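Local coordinates for protein member of DUF4221 family (Bacteroides vulgatus, PDB 3S9J) that is of unknown function but folds as a six-bladed beta-propeller and is probably made as a bacterial lipoprotein, at residues Asn277-Tyr287 with Lys302-Phe313. Residues are numbered along the deposited sequence; the frame is centred on the assembly and turned at random.
Sequences NVYYRFAEMPY and KEFSVIVLNADF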
loop_
_atom_site.group_PDB
_atom_site.type_symbol
_atom_site.label_atom_id
_atom_site.label_comp_id
_atom_site.label_asym_id
_atom_site.label_seq_id
_atom_site.Cartn_x
_atom_site.Cartn_y
_atom_site.Cartn_z
ATOM N N ASN A 277 -2.555 -18.047 4.642
ATOM C CA ASN A 277 -1.809 -17.712 5.859
ATOM C C ASN A 277 -0.283 -17.581 5.626
ATOM O O ASN A 277 0.539 -18.175 6.336
ATOM C CB ASN A 277 -2.120 -18.744 6.967
ATOM C CG ASN A 277 -1.832 -18.220 8.367
ATOM O OD1 ASN A 277 -1.792 -17.016 8.608
ATOM N ND2 ASN A 277 -1.660 -19.146 9.317
ATOM N N VAL A 278 0.062 -16.792 4.614
ATOM C CA VAL A 278 1.444 -16.484 4.245
ATOM C C VAL A 278 1.572 -14.985 4.021
ATOM O O VAL A 278 0.575 -14.278 4.008
ATOM C CB VAL A 278 1.881 -17.263 2.962
ATOM C CG1 VAL A 278 1.868 -18.771 3.203
ATOM C CG2 VAL A 278 0.991 -16.914 1.783
ATOM N N TYR A 279 2.802 -14.508 3.883
ATOM C CA TYR A 279 3.073 -13.111 3.558
ATOM C C TYR A 279 3.876 -13.029 2.278
ATOM O O TYR A 279 4.675 -13.918 1.980
ATOM C CB TYR A 279 3.860 -12.425 4.675
ATOM C CG TYR A 279 3.170 -12.442 6.012
ATOM C CD1 TYR A 279 3.260 -13.563 6.850
ATOM C CD2 TYR A 279 2.417 -11.345 6.443
ATOM C CE1 TYR A 279 2.595 -13.587 8.092
ATOM C CE2 TYR A 279 1.769 -11.357 7.675
ATOM C CZ TYR A 279 1.856 -12.473 8.487
ATOM O OH TYR A 279 1.215 -12.487 9.699
ATOM N N TYR A 280 3.668 -11.950 1.538
ATOM C CA TYR A 280 4.437 -11.638 0.336
ATOM C C TYR A 280 5.161 -10.311 0.557
ATOM O O TYR A 280 4.522 -9.298 0.872
ATOM C CB TYR A 280 3.537 -11.518 -0.892
ATOM C CG TYR A 280 2.653 -12.708 -1.121
ATOM C CD1 TYR A 280 3.188 -13.934 -1.467
ATOM C CD2 TYR A 280 1.260 -12.603 -1.013
ATOM C CE1 TYR A 280 2.381 -15.051 -1.653
ATOM C CE2 TYR A 280 0.437 -13.723 -1.212
ATOM C CZ TYR A 280 1.006 -14.936 -1.547
ATOM O OH TYR A 280 0.210 -16.057 -1.724
ATOM N N ARG A 281 6.475 -10.301 0.367
ATOM C CA ARG A 281 7.215 -9.053 0.365
ATOM C C ARG A 281 7.802 -8.815 -1.023
ATOM O O ARG A 281 8.526 -9.657 -1.584
ATOM C CB ARG A 281 8.324 -9.050 1.422
ATOM C CG ARG A 281 8.866 -7.662 1.665
ATOM C CD ARG A 281 10.006 -7.605 2.669
ATOM N NE ARG A 281 10.224 -6.229 3.084
ATOM C CZ ARG A 281 11.302 -5.762 3.690
ATOM N NH1 ARG A 281 12.342 -6.562 3.961
ATOM N NH2 ARG A 281 11.346 -4.476 4.006
ATOM N N PHE A 282 7.493 -7.659 -1.585
ATOM C CA PHE A 282 8.002 -7.302 -2.906
ATOM C C PHE A 282 9.368 -6.612 -2.749
ATOM O O PHE A 282 9.563 -5.818 -1.824
ATOM C CB PHE A 282 7.024 -6.345 -3.607
ATOM C CG PHE A 282 5.773 -7.014 -4.154
ATOM C CD1 PHE A 282 4.871 -7.648 -3.304
ATOM C CD2 PHE A 282 5.494 -6.993 -5.503
ATOM C CE1 PHE A 282 3.730 -8.253 -3.813
ATOM C CE2 PHE A 282 4.364 -7.600 -6.022
ATOM C CZ PHE A 282 3.459 -8.224 -5.160
ATOM N N ALA A 283 10.288 -6.894 -3.672
ATOM C CA ALA A 283 11.627 -6.290 -3.669
ATOM C C ALA A 283 11.909 -5.740 -5.058
ATOM O O ALA A 283 11.652 -6.430 -6.038
ATOM C CB ALA A 283 12.657 -7.346 -3.305
ATOM N N GLU A 284 12.408 -4.507 -5.127
ATOM C CA GLU A 284 12.779 -3.886 -6.378
ATOM C C GLU A 284 14.265 -4.138 -6.624
ATOM O O GLU A 284 15.086 -3.871 -5.761
ATOM C CB GLU A 284 12.503 -2.383 -6.345
ATOM C CG GLU A 284 11.087 -2.017 -5.944
ATOM C CD GLU A 284 10.725 -0.545 -6.144
ATOM O OE1 GLU A 284 11.616 0.337 -6.240
ATOM O OE2 GLU A 284 9.502 -0.267 -6.224
HETATM N N MSE A 285 14.589 -4.621 -7.816
HETATM C CA MSE A 285 15.971 -4.878 -8.206
HETATM C C MSE A 285 16.674 -3.591 -8.582
HETATM O O MSE A 285 16.024 -2.603 -8.942
HETATM C CB MSE A 285 16.017 -5.835 -9.378
HETATM C CG MSE A 285 15.374 -7.207 -9.103
HETATM SE SE MSE A 285 16.220 -8.220 -7.706
HETATM C CE MSE A 285 15.038 -7.839 -6.208
ATOM N N PRO A 286 18.025 -3.610 -8.577
ATOM C CA PRO A 286 18.708 -2.384 -8.939
ATOM C C PRO A 286 18.459 -1.940 -10.375
ATOM O O PRO A 286 18.307 -2.780 -11.287
ATOM C CB PRO A 286 20.195 -2.721 -8.740
ATOM C CG PRO A 286 20.239 -3.965 -7.914
ATOM C CD PRO A 286 18.947 -4.688 -8.206
ATOM N N TYR A 287 18.486 -0.615 -10.561
ATOM C CA TYR A 287 18.241 -0.001 -11.850
ATOM C C TYR A 287 18.963 1.330 -11.911
ATOM O O TYR A 287 19.355 1.907 -10.873
ATOM C CB TYR A 287 16.730 0.238 -11.931
ATOM C CG TYR A 287 16.122 0.495 -13.291
ATOM C CD1 TYR A 287 15.715 -0.541 -14.074
ATOM C CD2 TYR A 287 15.913 1.793 -13.742
ATOM C CE1 TYR A 287 15.133 -0.319 -15.317
ATOM C CE2 TYR A 287 15.325 2.036 -14.967
ATOM C CZ TYR A 287 14.920 0.968 -15.741
ATOM O OH TYR A 287 14.314 1.160 -16.957
ATOM N N LYS A 302 11.806 -1.717 -14.450
ATOM C CA LYS A 302 12.439 -2.151 -13.201
ATOM C C LYS A 302 12.033 -3.587 -12.869
ATOM O O LYS A 302 10.869 -3.927 -12.882
ATOM C CB LYS A 302 12.143 -1.183 -12.041
ATOM C CG LYS A 302 13.162 -1.332 -10.885
ATOM C CD LYS A 302 12.965 -0.231 -9.837
ATOM C CE LYS A 302 14.141 -0.211 -8.843
ATOM N NZ LYS A 302 13.952 0.695 -7.632
ATOM N N GLU A 303 13.012 -4.441 -12.641
ATOM C CA GLU A 303 12.723 -5.817 -12.269
ATOM C C GLU A 303 12.380 -5.895 -10.796
ATOM O O GLU A 303 12.701 -4.977 -10.018
ATOM C CB GLU A 303 13.900 -6.703 -12.608
ATOM C CG GLU A 303 14.164 -6.729 -14.108
ATOM C CD GLU A 303 15.497 -7.322 -14.473
ATOM O OE1 GLU A 303 16.497 -7.058 -13.751
ATOM O OE2 GLU A 303 15.530 -8.025 -15.510
ATOM N N PHE A 304 11.696 -6.964 -10.423
ATOM C CA PHE A 304 11.311 -7.165 -9.026
ATOM C C PHE A 304 11.208 -8.627 -8.680
ATOM O O PHE A 304 11.241 -9.512 -9.547
ATOM C CB PHE A 304 9.991 -6.438 -8.705
ATOM C CG PHE A 304 8.791 -7.002 -9.397
ATOM C CD1 PHE A 304 8.534 -6.680 -10.736
ATOM C CD2 PHE A 304 7.888 -7.812 -8.713
ATOM C CE1 PHE A 304 7.420 -7.180 -11.402
ATOM C CE2 PHE A 304 6.775 -8.329 -9.370
ATOM C CZ PHE A 304 6.542 -8.000 -10.723
ATOM N N SER A 305 11.139 -8.900 -7.386
ATOM C CA SER A 305 10.877 -10.222 -6.910
ATOM C C SER A 305 9.784 -10.173 -5.856
ATOM O O SER A 305 9.462 -9.118 -5.318
ATOM C CB SER A 305 12.148 -10.859 -6.326
ATOM O OG SER A 305 12.560 -10.211 -5.143
ATOM N N VAL A 306 9.255 -11.350 -5.551
ATOM C CA VAL A 306 8.344 -11.531 -4.429
ATOM C C VAL A 306 8.848 -12.644 -3.547
ATOM O O VAL A 306 9.029 -13.787 -3.997
ATOM C CB VAL A 306 6.925 -11.846 -4.903
ATOM C CG1 VAL A 306 6.015 -12.080 -3.688
ATOM C CG2 VAL A 306 6.387 -10.686 -5.794
ATOM N N ILE A 307 9.124 -12.280 -2.301
ATOM C CA ILE A 307 9.529 -13.198 -1.249
ATOM C C ILE A 307 8.266 -13.734 -0.564
ATOM O O ILE A 307 7.383 -12.958 -0.208
ATOM C CB ILE A 307 10.386 -12.472 -0.188
ATOM C CG1 ILE A 307 11.606 -11.795 -0.832
ATOM C CG2 ILE A 307 10.732 -13.430 0.945
ATOM C CD1 ILE A 307 12.187 -10.600 -0.058
ATOM N N VAL A 308 8.191 -15.046 -0.381
ATOM C CA VAL A 308 7.088 -15.683 0.324
ATOM C C VAL A 308 7.554 -16.085 1.728
ATOM O O VAL A 308 8.562 -16.762 1.872
ATOM C CB VAL A 308 6.562 -16.927 -0.427
ATOM C CG1 VAL A 308 5.366 -17.529 0.331
ATOM C CG2 VAL A 308 6.154 -16.559 -1.867
ATOM N N LEU A 309 6.839 -15.645 2.760
ATOM C CA LEU A 309 7.147 -16.020 4.131
ATOM C C LEU A 309 5.948 -16.771 4.701
ATOM O O LEU A 309 4.795 -16.442 4.387
ATOM C CB LEU A 309 7.426 -14.792 4.995
ATOM C CG LEU A 309 8.574 -13.878 4.546
ATOM C CD1 LEU A 309 8.077 -12.686 3.677
ATOM C CD2 LEU A 309 9.386 -13.386 5.762
ATOM N N ASN A 310 6.205 -17.767 5.539
ATOM C CA ASN A 310 5.101 -18.479 6.169
ATOM C C ASN A 310 4.608 -17.702 7.390
ATOM O O ASN A 310 5.094 -16.604 7.650
ATOM C CB ASN A 310 5.474 -19.946 6.494
ATOM C CG ASN A 310 6.573 -20.069 7.526
ATOM O OD1 ASN A 310 6.847 -19.142 8.293
ATOM N ND2 ASN A 310 7.197 -21.242 7.570
ATOM N N ALA A 311 3.674 -18.276 8.151
ATOM C CA ALA A 311 3.016 -17.552 9.254
ATOM C C ALA A 311 3.969 -17.267 10.415
ATOM O O ALA A 311 3.701 -16.392 11.244
ATOM C CB ALA A 311 1.764 -18.298 9.728
ATOM N N ASP A 312 5.093 -17.982 10.455
ATOM C CA ASP A 312 6.109 -17.762 11.469
ATOM C C ASP A 312 7.213 -16.832 10.983
ATOM O O ASP A 312 8.232 -16.685 11.646
ATOM C CB ASP A 312 6.713 -19.099 11.894
ATOM C CG ASP A 312 5.692 -20.035 12.548
ATOM O OD1 ASP A 312 4.895 -19.588 13.403
ATOM O OD2 ASP A 312 5.713 -21.233 12.211
ATOM N N PHE A 313 6.989 -16.195 9.838
ATOM C CA PHE A 313 7.929 -15.274 9.212
ATOM C C PHE A 313 9.243 -15.913 8.808
ATOM O O PHE A 313 10.285 -15.261 8.826
ATOM C CB PHE A 313 8.132 -14.036 10.076
ATOM C CG PHE A 313 6.861 -13.280 10.312
ATOM C CD1 PHE A 313 6.364 -12.423 9.350
ATOM C CD2 PHE A 313 6.124 -13.492 11.458
ATOM C CE1 PHE A 313 5.173 -11.742 9.566
ATOM C CE2 PHE A 313 4.941 -12.837 11.671
ATOM C CZ PHE A 313 4.467 -11.962 10.735
HETATM O O HOH W 1 2.125 -20.348 6.777
HETATM O O HOH W 2 1.571 -14.670 11.177
HETATM O O HOH W 3 15.897 -3.848 -12.547
#
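Val306 and Phe282 meet in the middle two strands of one blade of the beta-propeller, where strands 278-284 and 304-309 run antiparallel between 266-273 and 315-321. Tyr279 with Leu309, Arg281 with Ile307 and Ala283 with Ser305 are the hydrogen-bonded pairs, each closed by two N-H...O bonds. With Val306 CG1 anti to the backbone N (chi1 178°), the other branch, CG2, stands over the Phe282 ring, 3.7 Å from its centroid and nearly on the ring normal: a CH-pi contact. CG1 goes the other way along the strand and touches Tyr280 CB at 3.8 Å. The Tyr280 ring receives Val308 CG2 at its edge, in plane, while its hydroxyl bonds to Asp273. Phe304 runs alongside Phe282, with Phe304 CD2 4.1 Å from Phe282 CD2.

On the face carrying Tyr279, Arg281 and Ala283, Phe313 folds back from the type I turn 310-313 and makes an offset stack with Tyr279, centroids 4.5 Å apart and planes at 28°. Phe313 CE1 sits above the Tyr279 ring, off toward its rim, and Asn310 O lies at the ring's edge. Tyr279 OH, whose main polar partner is Asn206, also shares a water with Ala311 O.

At the other end, the extended Lys302 chain passes Met285 O to reach Glu284, whose OE1 also salt-bridges Arg266 while OE2 is hydrogen-bonded to the Tyr328 hydroxyl. Lys302 NZ, also bonded to the carbonyls of Asn262 and Asn264, forms a salt bridge with Glu284 OE1 at 2.7 Å, approaching on the anti side, 31° out of the carboxylate plane.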